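Local coordinates for 2-oxoglutarate (2OG) and Fe(II)-dependent oxygenase superfamily protein (Arabidopsis thaliana, PDB 6KWA) that probably inactivates the plant hormone auxin by irreversibly oxidising indole-3-acetic acid to 2-oxoindole-3-acetic acid, using 2-oxoglutarate and a metal centre, at residues Val58-Thr63 against Phe98-Glu103; Tyr134-Glu138 against Ser257-Asp261. All blocks are in the same frame, centred on the assembly; numbering follows the deposited sequence.

How the contacts relate
Both contacts lie at the periphery of the double-stranded beta-helix (jelly-roll) enzyme, on opposite sides of the chain's centre: their centres are about 42 Å apart and their nearest atoms about 30 Å. They come in series along the chain, contact 1 closing before contact 2 opens. Contact 1 includes the end of helix 92-101, just before helix 106-133 starts, and joins it to segment 58-63 beside edge strand 81-87. The first segment of contact 2 follows directly where helix 106-133 stops, and meets the chain returning from beyond strand 237-245. Outlying parts of the chain are thus tied together near the two ends of one long helix, without using any metal-holding residue.

Contact 1: residues Val58-Thr63 against Phe98-Glu103; sequences VKVRNT and FCDQLE
A residue in the left-handed helical region ends helix 92-101: Glu-103, with phi/psi 53/53, closes it in a Schellman motif and turns its side chain back to the opposite segment. There Glu-103 OE2 accepts a hydrogen bond from Arg-61 NH2 at 3.0 Å, forming a salt bridge. On the other side, a type I turn spans Lys-59 to Asn-62, and Asn-62 centres an inverse gamma turn. The closest CA pairs are Arg-61 with Gln-101 (5.8 Å) and Val-58 with Leu-102 (6.1 Å). Arg-61 (chi1 m, chi2 t, chi3 p) passes along the helix end so that Gln-101 O lies over one face of its guanidinium. Gln-101, mt, reaches across, and its OE1 receives a nearly straight bond from Asn-62 ND2 at 3.3 Å; the same amide also donates to Gly-85 O. Val-58 CG1 sits 3.4 Å from Gln-101 O and 4.3 Å from Leu-102 CD1, while Leu-102 CD2 lies 4.0 Å from Asn-62 CB. Lys-59 NZ turns elsewhere, to Glu-82 in strand 81-87. The contact thus holds the N-terminal region of this iron/ascorbate-dependent oxidoreductase against helix 92-101; the Asn-62 side chain is about 10 Å from that of the 2-oxoglutarate-binding Asn-152. Around a small apolar centre, the buried Asn-62 amide is shared between Gln-101 and the edge strand, with the ion pair at the exposed margin.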
# COMPACT_ATOMS: atom_id res chain seq x y z
N VAL A 58 -2.83 23.81 9.55
CA VAL A 58 -3.49 23.33 8.35
C VAL A 58 -3.51 21.78 8.33
O VAL A 58 -4.56 21.16 8.13
CB VAL A 58 -2.78 23.83 7.07
CG1 VAL A 58 -3.36 23.14 5.83
CG2 VAL A 58 -2.89 25.36 6.95
N LYS A 59 -2.36 21.15 8.61
CA LYS A 59 -2.28 19.68 8.59
C LYS A 59 -3.24 19.03 9.56
O LYS A 59 -3.85 18.02 9.23
CB LYS A 59 -0.86 19.22 8.86
CG LYS A 59 0.08 19.55 7.72
CD LYS A 59 1.46 18.90 7.87
CE LYS A 59 2.37 19.64 8.87
NZ LYS A 59 3.81 19.16 8.74
N VAL A 60 -3.43 19.64 10.73
CA VAL A 60 -4.30 19.06 11.77
C VAL A 60 -5.76 19.05 11.32
O VAL A 60 -6.60 18.34 11.90
CB VAL A 60 -4.17 19.82 13.12
CG1 VAL A 60 -4.95 19.12 14.23
CG2 VAL A 60 -2.70 19.90 13.55
N ARG A 61 -6.06 19.82 10.27
CA ARG A 61 -7.38 19.86 9.65
C ARG A 61 -7.68 18.56 8.85
O ARG A 61 -8.84 18.28 8.50
CB ARG A 61 -7.50 21.09 8.75
CG ARG A 61 -7.72 22.40 9.51
CD ARG A 61 -7.42 23.66 8.66
NE ARG A 61 -7.90 23.64 7.28
CZ ARG A 61 -7.68 24.63 6.41
NH1 ARG A 61 -8.17 24.54 5.18
NH2 ARG A 61 -7.00 25.72 6.78
N ASN A 62 -6.64 17.78 8.56
CA ASN A 62 -6.81 16.46 7.95
C ASN A 62 -7.35 15.50 9.00
O ASN A 62 -6.62 14.79 9.67
CB ASN A 62 -5.48 15.95 7.36
CG ASN A 62 -5.58 14.56 6.70
OD1 ASN A 62 -4.71 13.72 6.91
ND2 ASN A 62 -6.62 14.33 5.90
N THR A 63 -8.67 15.48 9.12
CA THR A 63 -9.31 14.79 10.23
C THR A 63 -9.62 13.35 9.87
O THR A 63 -9.79 13.01 8.70
CB THR A 63 -10.61 15.51 10.65
OG1 THR A 63 -11.24 14.77 11.69
CG2 THR A 63 -11.55 15.61 9.50
N PHE A 98 -10.03 16.28 1.03
CA PHE A 98 -8.65 16.25 1.45
C PHE A 98 -7.89 17.45 0.88
O PHE A 98 -7.15 18.13 1.58
CB PHE A 98 -8.03 14.92 1.02
CG PHE A 98 -6.58 14.78 1.37
CD1 PHE A 98 -6.20 14.34 2.63
CD2 PHE A 98 -5.60 15.04 0.43
CE1 PHE A 98 -4.86 14.19 2.95
CE2 PHE A 98 -4.25 14.90 0.75
CZ PHE A 98 -3.89 14.47 2.01
N CYS A 99 -8.08 17.73 -0.41
CA CYS A 99 -7.41 18.86 -1.04
C CYS A 99 -7.88 20.21 -0.47
O CYS A 99 -7.08 21.14 -0.30
CB CYS A 99 -7.60 18.80 -2.55
SG CYS A 99 -6.64 17.47 -3.30
N ASP A 100 -9.17 20.31 -0.15
CA ASP A 100 -9.69 21.48 0.54
C ASP A 100 -8.96 21.67 1.86
O ASP A 100 -8.42 22.75 2.10
CB ASP A 100 -11.20 21.36 0.77
CG ASP A 100 -11.99 21.30 -0.54
OD1 ASP A 100 -11.40 21.63 -1.60
OD2 ASP A 100 -13.19 20.95 -0.51
N GLN A 101 -8.91 20.61 2.68
CA GLN A 101 -8.28 20.63 4.01
C GLN A 101 -6.81 21.07 3.97
O GLN A 101 -6.34 21.77 4.87
CB GLN A 101 -8.38 19.24 4.70
CG GLN A 101 -9.79 18.81 5.13
CD GLN A 101 -9.88 17.37 5.66
OE1 GLN A 101 -8.96 16.57 5.48
NE2 GLN A 101 -10.98 17.04 6.29
N LEU A 102 -6.07 20.63 2.96
CA LEU A 102 -4.63 20.88 2.93
C LEU A 102 -4.26 22.08 2.07
O LEU A 102 -3.07 22.36 1.85
CB LEU A 102 -3.89 19.65 2.41
CG LEU A 102 -3.47 18.60 3.43
CD1 LEU A 102 -2.57 19.17 4.50
CD2 LEU A 102 -4.70 17.98 4.03
N GLU A 103 -5.30 22.77 1.58
CA GLU A 103 -5.14 23.94 0.73
C GLU A 103 -4.24 23.57 -0.42
O GLU A 103 -3.21 24.21 -0.68
CB GLU A 103 -4.57 25.12 1.49
CG GLU A 103 -5.44 25.48 2.67
CD GLU A 103 -4.83 26.54 3.56
OE1 GLU A 103 -3.63 26.89 3.37
OE2 GLU A 103 -5.55 27.01 4.47

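Contact 2: residues Tyr134-Glu138 against Ser257-Asp261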
# COMPACT_ATOMS: atom_id res chain seq x y z
N TYR A 134 -6.93 -18.09 -9.14
CA TYR A 134 -7.55 -19.21 -8.45
C TYR A 134 -8.72 -19.82 -9.23
O TYR A 134 -9.32 -20.81 -8.78
CB TYR A 134 -8.05 -18.76 -7.06
CG TYR A 134 -6.94 -18.56 -6.04
CD1 TYR A 134 -6.26 -19.64 -5.51
CD2 TYR A 134 -6.58 -17.28 -5.62
CE1 TYR A 134 -5.23 -19.46 -4.57
CE2 TYR A 134 -5.55 -17.08 -4.69
CZ TYR A 134 -4.88 -18.17 -4.17
OH TYR A 134 -3.86 -18.00 -3.24
N GLY A 135 -9.04 -19.24 -10.39
CA GLY A 135 -10.17 -19.71 -11.20
C GLY A 135 -11.54 -19.47 -10.57
O GLY A 135 -12.50 -20.19 -10.83
N LEU A 136 -11.63 -18.43 -9.75
CA LEU A 136 -12.84 -18.07 -9.04
C LEU A 136 -13.89 -17.48 -9.96
O LEU A 136 -13.55 -16.92 -11.02
CB LEU A 136 -12.52 -17.05 -7.95
CG LEU A 136 -12.18 -17.47 -6.52
CD1 LEU A 136 -11.52 -18.82 -6.41
CD2 LEU A 136 -11.39 -16.35 -5.83
N VAL A 137 -15.15 -17.64 -9.56
CA VAL A 137 -16.28 -17.06 -10.26
C VAL A 137 -16.51 -15.64 -9.79
O VAL A 137 -17.01 -14.81 -10.54
CB VAL A 137 -17.57 -17.91 -10.09
CG1 VAL A 137 -17.34 -19.30 -10.67
CG2 VAL A 137 -17.99 -18.00 -8.65
N GLU A 138 -16.15 -15.35 -8.54
CA GLU A 138 -16.38 -14.03 -8.00
C GLU A 138 -15.27 -13.06 -8.45
O GLU A 138 -14.51 -12.55 -7.64
CB GLU A 138 -16.39 -14.12 -6.47
CG GLU A 138 -17.40 -15.10 -5.87
CD GLU A 138 -16.91 -16.56 -5.83
OE1 GLU A 138 -15.82 -16.86 -6.35
OE2 GLU A 138 -17.64 -17.42 -5.29
N SER A 257 -16.57 -19.59 -0.94
CA SER A 257 -16.68 -21.02 -0.63
C SER A 257 -15.56 -21.88 -1.20
O SER A 257 -15.08 -22.80 -0.53
CB SER A 257 -18.03 -21.54 -1.11
OG SER A 257 -18.10 -21.46 -2.53
N GLU A 258 -15.16 -21.59 -2.44
CA GLU A 258 -14.12 -22.37 -3.11
C GLU A 258 -12.85 -22.59 -2.26
O GLU A 258 -12.12 -23.55 -2.46
CB GLU A 258 -13.69 -21.73 -4.44
CG GLU A 258 -14.74 -21.63 -5.57
CD GLU A 258 -15.35 -20.25 -5.71
OE1 GLU A 258 -15.45 -19.54 -4.68
OE2 GLU A 258 -15.66 -19.86 -6.87
N PHE A 259 -12.56 -21.63 -1.38
CA PHE A 259 -11.37 -21.64 -0.54
C PHE A 259 -11.48 -22.50 0.71
O PHE A 259 -10.49 -22.85 1.34
CB PHE A 259 -11.03 -20.22 -0.11
CG PHE A 259 -10.34 -19.42 -1.15
CD1 PHE A 259 -9.21 -19.92 -1.79
CD2 PHE A 259 -10.81 -18.16 -1.51
CE1 PHE A 259 -8.57 -19.19 -2.76
CE2 PHE A 259 -10.17 -17.41 -2.47
CZ PHE A 259 -9.04 -17.93 -3.10
N VAL A 260 -12.71 -22.76 1.12
CA VAL A 260 -12.93 -23.47 2.35
C VAL A 260 -13.45 -24.86 2.09
O VAL A 260 -14.50 -25.03 1.46
CB VAL A 260 -13.91 -22.73 3.25
CG1 VAL A 260 -14.01 -23.44 4.60
CG2 VAL A 260 -13.45 -21.28 3.41
N ASP A 261 -12.72 -25.85 2.57
CA ASP A 261 -13.18 -27.22 2.45
C ASP A 261 -12.49 -28.11 3.48
O ASP A 261 -11.78 -27.62 4.36
CB ASP A 261 -12.97 -27.73 1.02
CG ASP A 261 -11.58 -27.45 0.50
OD1 ASP A 261 -10.63 -28.10 0.99
OD2 ASP A 261 -11.45 -26.58 -0.41
O HOH W 1 -18.60 -17.98 -2.25
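Phe-259 drives the edge of its ring into the face of Tyr-134, a T-shaped pair with centroids 4.8 Å apart and planes at 83°; Phe-259 CZ comes within 3.6 Å of Tyr-134 CD2. Leu-136 packs beside it, its CD2 3.7 Å from Phe-259 CE2. Trp-218 makes a second edge-to-face contact with Phe-259, and Tyr-134 OH hydrogen-bonds to Glu-24 OE2 of helix 12-25, so the cluster ties the loop after helix 106-133, which leaves through a Schellman turn at Gly-135, to the short 3-10 turn 257-259. Farther out the chemistry changes. Glu-138 and Glu-258 bring their carboxylates face to face, Glu-138 OE1 lying 3.0 Å from Glu-258 OE2. A water accepts from Ser-257 N at 2.9 Å and donates to Glu-138 OE2 at 3.2 Å, bridging the segments. No direct backbone hydrogen bond crosses, which implies that aromatic and apolar contacts hold the two segments together despite the crowded pair of acidic groups.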